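Local atomic coordinates of stringent starvation protein B (Caulobacter vibrioides, PDB entry 2QAS), a protein that probably acts as a dimeric adaptor that recognises ssrA-tagged proteins and delivers them to the ClpX unfoldase for degradation. Residues His45-Thr50 against Thr111-Pro116; Phe89-Leu94 against Arg102-Tyr107; Thr50-Ala55 against Pro69-Ile74. All coordinates share one frame; numbering follows the deposited sequence.

How the contacts relate
Contacts 1 and 3 are successive strand pairings in one antiparallel four-stranded sheet, ordered 71-76, 47-52, 110-115, 120-123; they share T50 on strand 47-52, and their centres lie about 13 Å apart. Contact 2 is the hairpin 89-96/99-106 of a separate three-stranded sheet, its centre about 14 Å from that of contact 1 and 12 Å from that of contact 3. Along the chain, contact 3 closes before contact 2 opens, and both are nested inside the loop closed by contact 1. The sheets pack through F90 on I49, V105 on F51 and L94 on I74. Contact 1 reaches the second subunit, while contacts 2 and 3 border the bound peptide.

Contact 1: His45-Thr50 against Thr111-Pro116; sequences HHLYIT and TRFYDP
H46 and P116 meet with CD of the proline over one face of the imidazole, 4.2 Å from the H46 ring centroid, a CH-pi contact offset toward the rim. The same proline reaches Y48: its CG lies 3.5 Å from CE1 of Y48, the two side chains crossing at about a right angle, while the carbonyl O of Y114 lies at the edge of the Y48 ring. The Y114 ring has P116 N over one face and R112 NH2 over the opposite one, both toward the rim; Y114 CB lies over the centre of the R112 guanidinium. F113 has CD1 of I49 at its edge, 3.3 Å from CD1 of F113, and L47 CD2 comes obliquely to within 3.6 Å of F113 CZ. H45 also works through a ring edge. Its ND1 donates to D115 OD2 over 2.7 Å at 158°, close to the imidazole plane, meeting OD2 on the syn side but tilted 30° out of the carboxylate plane. In D115, chi1 of -180° sets CG anti to the backbone N. OD2 also bonds the OH of Y16 of the second subunit, and OD1 accepts from S117 N, so both carboxylate oxygens are engaged.

The backbones pair antiparallel, Y48 N donating to Y114 O at 2.9 Å. T111 and R112 both face T50, a classic beta bulge: T50 O accepts from T111 N. R112 N also donates to T50 O, weakly over 3.4 Å. A water lies 2.8 Å from T50 OG1, with weak bonds to Y48 O and R112 NH1; T73 OG1 is another partner of that hydroxyl.

The pairing is central in its sheet, between strands 71-76 and 120-123. L47 rests on L32 of helix 16-35, and F113 on V28 and A31, so that helix backs their face.

Contact 2: Phe89-Leu94 against Arg102-Tyr107; sequences FFSVTL and RLSVPY
F90 and V105 lie side by side and point the same way, with CB of V105 over one face of the phenyl ring, 4.1 Å from the F90 ring centroid. The ring gets there with CG of F90 between its own N and carbonyl carbon (chi1 69°). Y107 approaches the same ring obliquely, neither stacked nor edge-on: the ring planes of F90 and Y107 are 31° apart, and F90 CD1 comes within 3.6 Å of Y107 CE2. L94 CD1 also meets L103 CD1 at 4.2 Å, and the OH of Y107 bonds the carbonyl of G86.

The other face is more polar. R102, bent along its chain, lays its guanidinium over the backbone of the facing strand, with V92 N 3.9 Å above the plane and over its centre. At the guanidinium edge NE donates to T93 OG1 over 3.1 Å, almost straight at 173° and in plane; the side chains of T93 and R102 cross at about a right angle. Farther along, F89 CB packs against the P106 ring.

The antiparallel backbones are tied at the hydrogen-bonded pairs F90-V105 and V92-L103. F90 N donates to V105 O at 2.9 Å, V105 N to F90 O, and L103 N to V92 O.

The face of F90, V92, L103 and V105 is thus hydrocarbon, F90 and Y107 meeting helix 16-35, L94 and L103 meeting strand 71-76. The other is mixed: S91, T93, S104 and R102 beside F89 and P106. There R102, which also touches D82 of strand 81-85, makes a charge-dipole hydrogen bond to a neutral hydroxyl, its guanidinium laid on the peptide backbone.

Contact 3: Thr50-Ala55 against Pro69-Ile74; sequences TFKTKA and PDEMTI
F51 and M72 form the hydrogen-bonded pair of this antiparallel strand pairing, between the non-hydrogen-bonded pairs T50-T73 and K52-E71. The axes of the short strands 50-52 and 71-74 approach to 4.7 Å, with N-to-C directions 150° apart. F51 N donates to M72 O at 3.0 Å and M72 N returns the bond to F51 O.

F51 and M72 run side by side. CB of M72 lies over one face of the phenyl ring, while SD stands obliquely, 5.0 Å from the F51 ring centroid, a Met-aromatic contact; I74 CG2 comes to the ring edge. On the opposite face of the sheet T50 OG1 and T73 OG1 share a hydrogen bond of 2.9 Å, and CG2 of T50 lies beside the E71 carboxylate, whose OE1 bonds T111 OG1. K52 uses its methylenes, CE lying 3.4 Å from D70 CB; its NZ is not in contact with the carboxylates of D70 or E71.

Strand 71-76 is the outermost of its sheet in this chain. T73 makes backbone hydrogen bonds to the bound peptide, and M72 packs on one of its apolar side chains. At the loop end K54 NZ donates to P69 O over 2.9 Å, and a water accepting from K54 N donates to D70 O at 3.0 Å.

Contact 1: His45-Thr50 against Thr111-Pro116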
loop_
_atom_site.group_PDB
_atom_site.type_symbol
_atom_site.label_atom_id
_atom_site.label_comp_id
_atom_site.label_asym_id
_atom_site.label_seq_id
_atom_site.Cartn_x
_atom_site.Cartn_y
_atom_site.Cartn_z
ATOM N N HIS A 45 -4.329 -3.439 21.569
ATOM C CA HIS A 45 -4.456 -3.841 20.170
ATOM C C HIS A 45 -4.482 -5.351 19.947
ATOM O O HIS A 45 -3.686 -6.092 20.519
ATOM C CB HIS A 45 -3.317 -3.237 19.343
ATOM C CG HIS A 45 -3.393 -1.750 19.202
ATOM N ND1 HIS A 45 -4.245 -1.129 18.315
ATOM C CD2 HIS A 45 -2.733 -0.758 19.847
ATOM C CE1 HIS A 45 -4.107 0.181 18.416
ATOM N NE2 HIS A 45 -3.196 0.432 19.339
ATOM N N HIS A 46 -5.432 -5.790 19.128
ATOM C CA HIS A 46 -5.571 -7.187 18.750
ATOM C C HIS A 46 -6.165 -7.211 17.348
ATOM O O HIS A 46 -6.803 -6.241 16.929
ATOM C CB HIS A 46 -6.430 -7.977 19.747
ATOM C CG HIS A 46 -7.773 -7.382 20.024
ATOM N ND1 HIS A 46 -7.934 -6.189 20.700
ATOM C CD2 HIS A 46 -9.020 -7.835 19.756
ATOM C CE1 HIS A 46 -9.223 -5.935 20.834
ATOM N NE2 HIS A 46 -9.904 -6.918 20.271
ATOM N N LEU A 47 -5.967 -8.305 16.615
ATOM C CA LEU A 47 -6.448 -8.347 15.239
ATOM C C LEU A 47 -7.453 -9.418 14.857
ATOM O O LEU A 47 -7.438 -10.518 15.381
ATOM C CB LEU A 47 -5.247 -8.453 14.284
ATOM C CG LEU A 47 -4.008 -7.610 14.632
ATOM C CD1 LEU A 47 -2.909 -7.857 13.619
ATOM C CD2 LEU A 47 -4.365 -6.131 14.666
ATOM N N TYR A 48 -8.324 -9.064 13.919
ATOM C CA TYR A 48 -9.307 -9.981 13.377
ATOM C C TYR A 48 -8.962 -10.078 11.897
ATOM O O TYR A 48 -9.039 -9.089 11.171
ATOM C CB TYR A 48 -10.726 -9.446 13.541
ATOM C CG TYR A 48 -11.303 -9.663 14.919
ATOM C CD1 TYR A 48 -10.930 -8.859 15.997
ATOM C CD2 TYR A 48 -12.196 -10.712 15.157
ATOM C CE1 TYR A 48 -11.423 -9.093 17.281
ATOM C CE2 TYR A 48 -12.700 -10.959 16.435
ATOM C CZ TYR A 48 -12.309 -10.146 17.493
ATOM O OH TYR A 48 -12.807 -10.404 18.757
ATOM N N ILE A 49 -8.555 -11.262 11.463
ATOM C CA ILE A 49 -8.194 -11.485 10.075
ATOM C C ILE A 49 -9.218 -12.409 9.432
ATOM O O ILE A 49 -9.500 -13.484 9.959
ATOM C CB ILE A 49 -6.819 -12.190 9.950
ATOM C CG1 ILE A 49 -5.759 -11.453 10.762
ATOM C CG2 ILE A 49 -6.420 -12.289 8.495
ATOM C CD1 ILE A 49 -5.558 -10.063 10.326
ATOM N N THR A 50 -9.776 -12.004 8.297
ATOM C CA THR A 50 -10.735 -12.864 7.620
ATOM C C THR A 50 -10.147 -13.239 6.271
ATOM O O THR A 50 -9.622 -12.385 5.570
ATOM C CB THR A 50 -12.082 -12.158 7.417
ATOM O OG1 THR A 50 -12.542 -11.633 8.670
ATOM C CG2 THR A 50 -13.112 -13.138 6.883
ATOM N N THR A 111 -9.552 -10.901 3.078
ATOM C CA THR A 111 -10.737 -10.202 2.616
ATOM C C THR A 111 -11.160 -9.150 3.636
ATOM O O THR A 111 -11.933 -8.249 3.327
ATOM C CB THR A 111 -11.919 -11.166 2.357
ATOM O OG1 THR A 111 -12.424 -11.659 3.597
ATOM C CG2 THR A 111 -11.474 -12.341 1.505
ATOM N N ARG A 112 -10.649 -9.246 4.856
ATOM C CA ARG A 112 -11.019 -8.256 5.854
ATOM C C ARG A 112 -9.995 -8.154 6.974
ATOM O O ARG A 112 -9.363 -9.144 7.339
ATOM C CB ARG A 112 -12.395 -8.583 6.436
ATOM C CG ARG A 112 -13.041 -7.403 7.135
ATOM C CD ARG A 112 -13.855 -7.832 8.340
ATOM N NE ARG A 112 -14.424 -6.682 9.039
ATOM C CZ ARG A 112 -14.878 -6.713 10.290
ATOM N NH1 ARG A 112 -14.830 -7.845 10.989
ATOM N NH2 ARG A 112 -15.379 -5.612 10.847
ATOM N N PHE A 113 -9.831 -6.947 7.502
ATOM C CA PHE A 113 -8.893 -6.675 8.583
ATOM C C PHE A 113 -9.574 -5.738 9.563
ATOM O O PHE A 113 -10.172 -4.749 9.146
ATOM C CB PHE A 113 -7.635 -5.995 8.050
ATOM C CG PHE A 113 -6.588 -5.774 9.099
ATOM C CD1 PHE A 113 -5.815 -6.840 9.562
ATOM C CD2 PHE A 113 -6.392 -4.507 9.650
ATOM C CE1 PHE A 113 -4.862 -6.650 10.565
ATOM C CE2 PHE A 113 -5.443 -4.301 10.655
ATOM C CZ PHE A 113 -4.675 -5.378 11.115
ATOM N N TYR A 114 -9.478 -6.032 10.855
ATOM C CA TYR A 114 -10.127 -5.198 11.858
ATOM C C TYR A 114 -9.438 -5.234 13.222
ATOM O O TYR A 114 -9.128 -6.303 13.739
ATOM C CB TYR A 114 -11.599 -5.636 12.012
ATOM C CG TYR A 114 -12.424 -4.735 12.912
ATOM C CD1 TYR A 114 -12.568 -3.380 12.624
ATOM C CD2 TYR A 114 -13.030 -5.228 14.074
ATOM C CE1 TYR A 114 -13.290 -2.526 13.463
ATOM C CE2 TYR A 114 -13.761 -4.375 14.936
ATOM C CZ TYR A 114 -13.884 -3.026 14.618
ATOM O OH TYR A 114 -14.588 -2.165 15.436
ATOM N N ASP A 115 -9.189 -4.058 13.790
ATOM C CA ASP A 115 -8.586 -3.943 15.113
ATOM C C ASP A 115 -9.596 -3.175 15.961
ATOM O O ASP A 115 -9.618 -1.950 15.945
ATOM C CB ASP A 115 -7.277 -3.154 15.072
ATOM C CG ASP A 115 -6.624 -3.032 16.449
ATOM O OD1 ASP A 115 -7.322 -3.207 17.477
ATOM O OD2 ASP A 115 -5.409 -2.748 16.516
ATOM N N PRO A 116 -10.448 -3.889 16.706
ATOM C CA PRO A 116 -11.486 -3.322 17.577
ATOM C C PRO A 116 -11.065 -2.171 18.493
ATOM O O PRO A 116 -11.881 -1.315 18.813
ATOM C CB PRO A 116 -11.954 -4.534 18.386
ATOM C CG PRO A 116 -11.814 -5.642 17.421
ATOM C CD PRO A 116 -10.465 -5.362 16.778
HETATM O O HOH W 1 -11.985 -9.387 10.285
#

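Contact 2: Phe89-Leu94 against Arg102-Tyr107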
loop_
_atom_site.group_PDB
_atom_site.type_symbol
_atom_site.label_atom_id
_atom_site.label_comp_id
_atom_site.label_asym_id
_atom_site.label_seq_id
_atom_site.Cartn_x
_atom_site.Cartn_y
_atom_site.Cartn_z
ATOM N N PHE A 89 3.108 -14.517 2.684
ATOM C CA PHE A 89 2.078 -15.196 3.464
ATOM C C PHE A 89 2.527 -15.301 4.918
ATOM O O PHE A 89 3.708 -15.131 5.217
ATOM C CB PHE A 89 1.850 -16.601 2.911
ATOM C CG PHE A 89 2.934 -17.564 3.273
ATOM C CD1 PHE A 89 2.869 -18.292 4.455
ATOM C CD2 PHE A 89 4.059 -17.696 2.465
ATOM C CE1 PHE A 89 3.907 -19.132 4.833
ATOM C CE2 PHE A 89 5.105 -18.535 2.834
ATOM C CZ PHE A 89 5.030 -19.253 4.022
ATOM N N PHE A 90 1.588 -15.574 5.822
ATOM C CA PHE A 90 1.936 -15.732 7.232
ATOM C C PHE A 90 1.391 -17.052 7.767
ATOM O O PHE A 90 0.392 -17.579 7.257
ATOM C CB PHE A 90 1.395 -14.570 8.081
ATOM C CG PHE A 90 -0.114 -14.540 8.215
ATOM C CD1 PHE A 90 -0.907 -13.940 7.239
ATOM C CD2 PHE A 90 -0.738 -15.095 9.335
ATOM C CE1 PHE A 90 -2.302 -13.889 7.372
ATOM C CE2 PHE A 90 -2.128 -15.052 9.480
ATOM C CZ PHE A 90 -2.913 -14.448 8.499
ATOM N N SER A 91 2.069 -17.607 8.765
ATOM C CA SER A 91 1.595 -18.838 9.380
ATOM C C SER A 91 1.533 -18.591 10.890
ATOM O O SER A 91 2.287 -17.770 11.414
ATOM C CB SER A 91 2.485 -20.044 9.006
ATOM O OG SER A 91 3.830 -19.862 9.381
ATOM N N VAL A 92 0.606 -19.274 11.564
ATOM C CA VAL A 92 0.367 -19.104 13.004
ATOM C C VAL A 92 -0.216 -20.369 13.612
ATOM O O VAL A 92 -0.873 -21.149 12.925
ATOM C CB VAL A 92 -0.727 -18.025 13.299
ATOM C CG1 VAL A 92 -0.597 -17.516 14.712
ATOM C CG2 VAL A 92 -0.642 -16.897 12.319
ATOM N N THR A 93 -0.016 -20.541 14.912
ATOM C CA THR A 93 -0.590 -21.675 15.613
ATOM C C THR A 93 -1.716 -21.115 16.472
ATOM O O THR A 93 -1.510 -20.167 17.234
ATOM C CB THR A 93 0.417 -22.347 16.535
ATOM O OG1 THR A 93 1.477 -22.901 15.753
ATOM C CG2 THR A 93 -0.261 -23.458 17.338
ATOM N N LEU A 94 -2.903 -21.694 16.337
ATOM C CA LEU A 94 -4.063 -21.276 17.106
ATOM C C LEU A 94 -4.705 -22.536 17.720
ATOM O O LEU A 94 -4.318 -23.663 17.395
ATOM C CB LEU A 94 -5.062 -20.587 16.182
ATOM C CG LEU A 94 -4.620 -19.369 15.368
ATOM C CD1 LEU A 94 -5.753 -18.942 14.447
ATOM C CD2 LEU A 94 -4.220 -18.220 16.302
ATOM N N ARG A 102 -1.866 -25.508 13.121
ATOM C CA ARG A 102 -1.121 -24.560 12.296
ATOM C C ARG A 102 -1.867 -24.112 11.049
ATOM O O ARG A 102 -2.609 -24.881 10.443
ATOM C CB ARG A 102 0.212 -25.169 11.875
ATOM C CG ARG A 102 1.392 -24.723 12.718
ATOM C CD ARG A 102 2.249 -23.699 11.986
ATOM N NE ARG A 102 2.646 -22.641 12.903
ATOM C CZ ARG A 102 3.502 -21.671 12.616
ATOM N NH1 ARG A 102 4.079 -21.616 11.425
ATOM N NH2 ARG A 102 3.751 -20.737 13.516
ATOM N N LEU A 103 -1.643 -22.863 10.658
ATOM C CA LEU A 103 -2.283 -22.291 9.483
ATOM C C LEU A 103 -1.321 -21.418 8.712
ATOM O O LEU A 103 -0.477 -20.732 9.294
ATOM C CB LEU A 103 -3.460 -21.411 9.882
ATOM C CG LEU A 103 -4.758 -22.040 10.350
ATOM C CD1 LEU A 103 -5.710 -20.916 10.725
ATOM C CD2 LEU A 103 -5.354 -22.906 9.245
ATOM N N SER A 104 -1.475 -21.440 7.396
ATOM C CA SER A 104 -0.679 -20.613 6.509
ATOM C C SER A 104 -1.669 -19.868 5.646
ATOM O O SER A 104 -2.521 -20.479 5.005
ATOM C CB SER A 104 0.245 -21.460 5.645
ATOM O OG SER A 104 1.460 -21.673 6.332
ATOM N N VAL A 105 -1.565 -18.547 5.643
ATOM C CA VAL A 105 -2.484 -17.736 4.862
ATOM C C VAL A 105 -1.755 -16.703 4.017
ATOM O O VAL A 105 -0.927 -15.945 4.526
ATOM C CB VAL A 105 -3.484 -17.012 5.789
ATOM C CG1 VAL A 105 -4.451 -16.176 4.965
ATOM C CG2 VAL A 105 -4.226 -18.034 6.637
ATOM N N PRO A 106 -2.036 -16.674 2.703
ATOM C CA PRO A 106 -1.359 -15.686 1.859
ATOM C C PRO A 106 -2.060 -14.354 2.072
ATOM O O PRO A 106 -3.247 -14.320 2.406
ATOM C CB PRO A 106 -1.579 -16.225 0.439
ATOM C CG PRO A 106 -1.830 -17.686 0.641
ATOM C CD PRO A 106 -2.701 -17.692 1.872
ATOM N N TYR A 107 -1.341 -13.254 1.902
ATOM C CA TYR A 107 -1.986 -11.967 2.071
ATOM C C TYR A 107 -3.030 -11.785 0.976
ATOM O O TYR A 107 -3.987 -11.032 1.135
ATOM C CB TYR A 107 -0.945 -10.857 2.049
ATOM C CG TYR A 107 0.057 -11.036 3.162
ATOM C CD1 TYR A 107 1.370 -11.403 2.891
ATOM C CD2 TYR A 107 -0.329 -10.903 4.499
ATOM C CE1 TYR A 107 2.280 -11.636 3.923
ATOM C CE2 TYR A 107 0.570 -11.133 5.536
ATOM C CZ TYR A 107 1.872 -11.502 5.243
ATOM O OH TYR A 107 2.765 -11.754 6.258
#

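Contact 3: Thr50-Ala55 against Pro69-Ile74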
loop_
_atom_site.group_PDB
_atom_site.type_symbol
_atom_site.label_atom_id
_atom_site.label_comp_id
_atom_site.label_asym_id
_atom_site.label_seq_id
_atom_site.Cartn_x
_atom_site.Cartn_y
_atom_site.Cartn_z
ATOM N N THR A 50 -9.776 -12.004 8.297
ATOM C CA THR A 50 -10.735 -12.864 7.620
ATOM C C THR A 50 -10.147 -13.239 6.271
ATOM O O THR A 50 -9.622 -12.385 5.570
ATOM C CB THR A 50 -12.082 -12.158 7.417
ATOM O OG1 THR A 50 -12.542 -11.633 8.670
ATOM C CG2 THR A 50 -13.112 -13.138 6.883
ATOM N N PHE A 51 -10.218 -14.515 5.915
ATOM C CA PHE A 51 -9.669 -14.971 4.642
ATOM C C PHE A 51 -10.482 -16.064 3.952
ATOM O O PHE A 51 -11.303 -16.754 4.571
ATOM C CB PHE A 51 -8.252 -15.497 4.833
ATOM C CG PHE A 51 -8.176 -16.716 5.710
ATOM C CD1 PHE A 51 -8.261 -16.601 7.093
ATOM C CD2 PHE A 51 -8.024 -17.982 5.147
ATOM C CE1 PHE A 51 -8.196 -17.728 7.905
ATOM C CE2 PHE A 51 -7.958 -19.119 5.944
ATOM C CZ PHE A 51 -8.043 -18.997 7.329
ATOM N N LYS A 52 -10.210 -16.226 2.663
ATOM C CA LYS A 52 -10.878 -17.222 1.841
ATOM C C LYS A 52 -10.152 -18.544 2.040
ATOM O O LYS A 52 -8.989 -18.676 1.679
ATOM C CB LYS A 52 -10.819 -16.805 0.365
ATOM C CG LYS A 52 -11.932 -17.383 -0.499
ATOM C CD LYS A 52 -13.278 -16.713 -0.198
ATOM C CE LYS A 52 -14.435 -17.448 -0.878
ATOM N NZ LYS A 52 -14.182 -17.660 -2.335
ATOM N N THR A 53 -10.852 -19.511 2.622
ATOM C CA THR A 53 -10.313 -20.839 2.905
ATOM C C THR A 53 -9.840 -21.613 1.676
ATOM O O THR A 53 -8.870 -22.374 1.748
ATOM C CB THR A 53 -11.365 -21.695 3.622
ATOM O OG1 THR A 53 -11.739 -21.056 4.846
ATOM C CG2 THR A 53 -10.815 -23.076 3.928
ATOM N N LYS A 54 -10.529 -21.426 0.554
ATOM C CA LYS A 54 -10.180 -22.135 -0.675
ATOM C C LYS A 54 -9.153 -21.424 -1.544
ATOM O O LYS A 54 -8.633 -22.004 -2.500
ATOM C CB LYS A 54 -11.444 -22.431 -1.490
ATOM C CG LYS A 54 -12.266 -23.596 -0.941
ATOM C CD LYS A 54 -13.499 -23.861 -1.797
ATOM C CE LYS A 54 -14.166 -25.177 -1.422
ATOM N NZ LYS A 54 -14.589 -25.197 0.005
ATOM N N ALA A 55 -8.859 -20.169 -1.217
ATOM C CA ALA A 55 -7.863 -19.418 -1.968
ATOM C C ALA A 55 -6.613 -20.298 -2.076
ATOM O O ALA A 55 -6.284 -21.034 -1.144
ATOM C CB ALA A 55 -7.534 -18.120 -1.243
ATOM N N PRO A 69 -16.004 -23.668 4.647
ATOM C CA PRO A 69 -16.078 -23.721 3.183
ATOM C C PRO A 69 -15.411 -22.559 2.443
ATOM O O PRO A 69 -14.492 -22.781 1.649
ATOM C CB PRO A 69 -17.583 -23.802 2.918
ATOM C CG PRO A 69 -18.175 -23.071 4.094
ATOM C CD PRO A 69 -17.360 -23.642 5.226
ATOM N N ASP A 70 -15.869 -21.331 2.680
ATOM C CA ASP A 70 -15.257 -20.193 2.002
ATOM C C ASP A 70 -14.509 -19.214 2.914
ATOM O O ASP A 70 -13.295 -19.078 2.807
ATOM C CB ASP A 70 -16.293 -19.426 1.156
ATOM C CG ASP A 70 -17.292 -18.641 1.997
ATOM O OD1 ASP A 70 -17.747 -17.572 1.523
ATOM O OD2 ASP A 70 -17.630 -19.092 3.116
ATOM N N GLU A 71 -15.229 -18.547 3.812
ATOM C CA GLU A 71 -14.627 -17.565 4.711
ATOM C C GLU A 71 -14.263 -18.123 6.081
ATOM O O GLU A 71 -14.876 -19.072 6.561
ATOM C CB GLU A 71 -15.586 -16.388 4.912
ATOM C CG GLU A 71 -15.940 -15.636 3.642
ATOM C CD GLU A 71 -14.847 -14.681 3.212
ATOM O OE1 GLU A 71 -14.569 -13.728 3.974
ATOM O OE2 GLU A 71 -14.266 -14.877 2.119
ATOM N N MET A 72 -13.256 -17.524 6.705
ATOM C CA MET A 72 -12.845 -17.929 8.041
ATOM C C MET A 72 -12.163 -16.762 8.713
ATOM O O MET A 72 -11.251 -16.163 8.152
ATOM C CB MET A 72 -11.882 -19.125 8.018
ATOM C CG MET A 72 -11.534 -19.623 9.421
ATOM S SD MET A 72 -10.467 -21.101 9.529
ATOM C CE MET A 72 -9.546 -20.720 10.971
ATOM N N THR A 73 -12.621 -16.431 9.912
ATOM C CA THR A 73 -12.025 -15.346 10.667
ATOM C C THR A 73 -11.225 -15.926 11.820
ATOM O O THR A 73 -11.606 -16.942 12.408
ATOM C CB THR A 73 -13.096 -14.393 11.243
ATOM O OG1 THR A 73 -13.804 -13.771 10.165
ATOM C CG2 THR A 73 -12.453 -13.308 12.103
ATOM N N ILE A 74 -10.095 -15.302 12.118
ATOM C CA ILE A 74 -9.277 -15.728 13.237
ATOM C C ILE A 74 -8.964 -14.474 14.009
ATOM O O ILE A 74 -8.901 -13.392 13.439
ATOM C CB ILE A 74 -7.950 -16.429 12.797
ATOM C CG1 ILE A 74 -7.054 -15.467 12.025
ATOM C CG2 ILE A 74 -8.265 -17.663 11.967
ATOM C CD1 ILE A 74 -5.813 -16.141 11.483
HETATM O O HOH W 2 -12.843 -20.260 0.071
#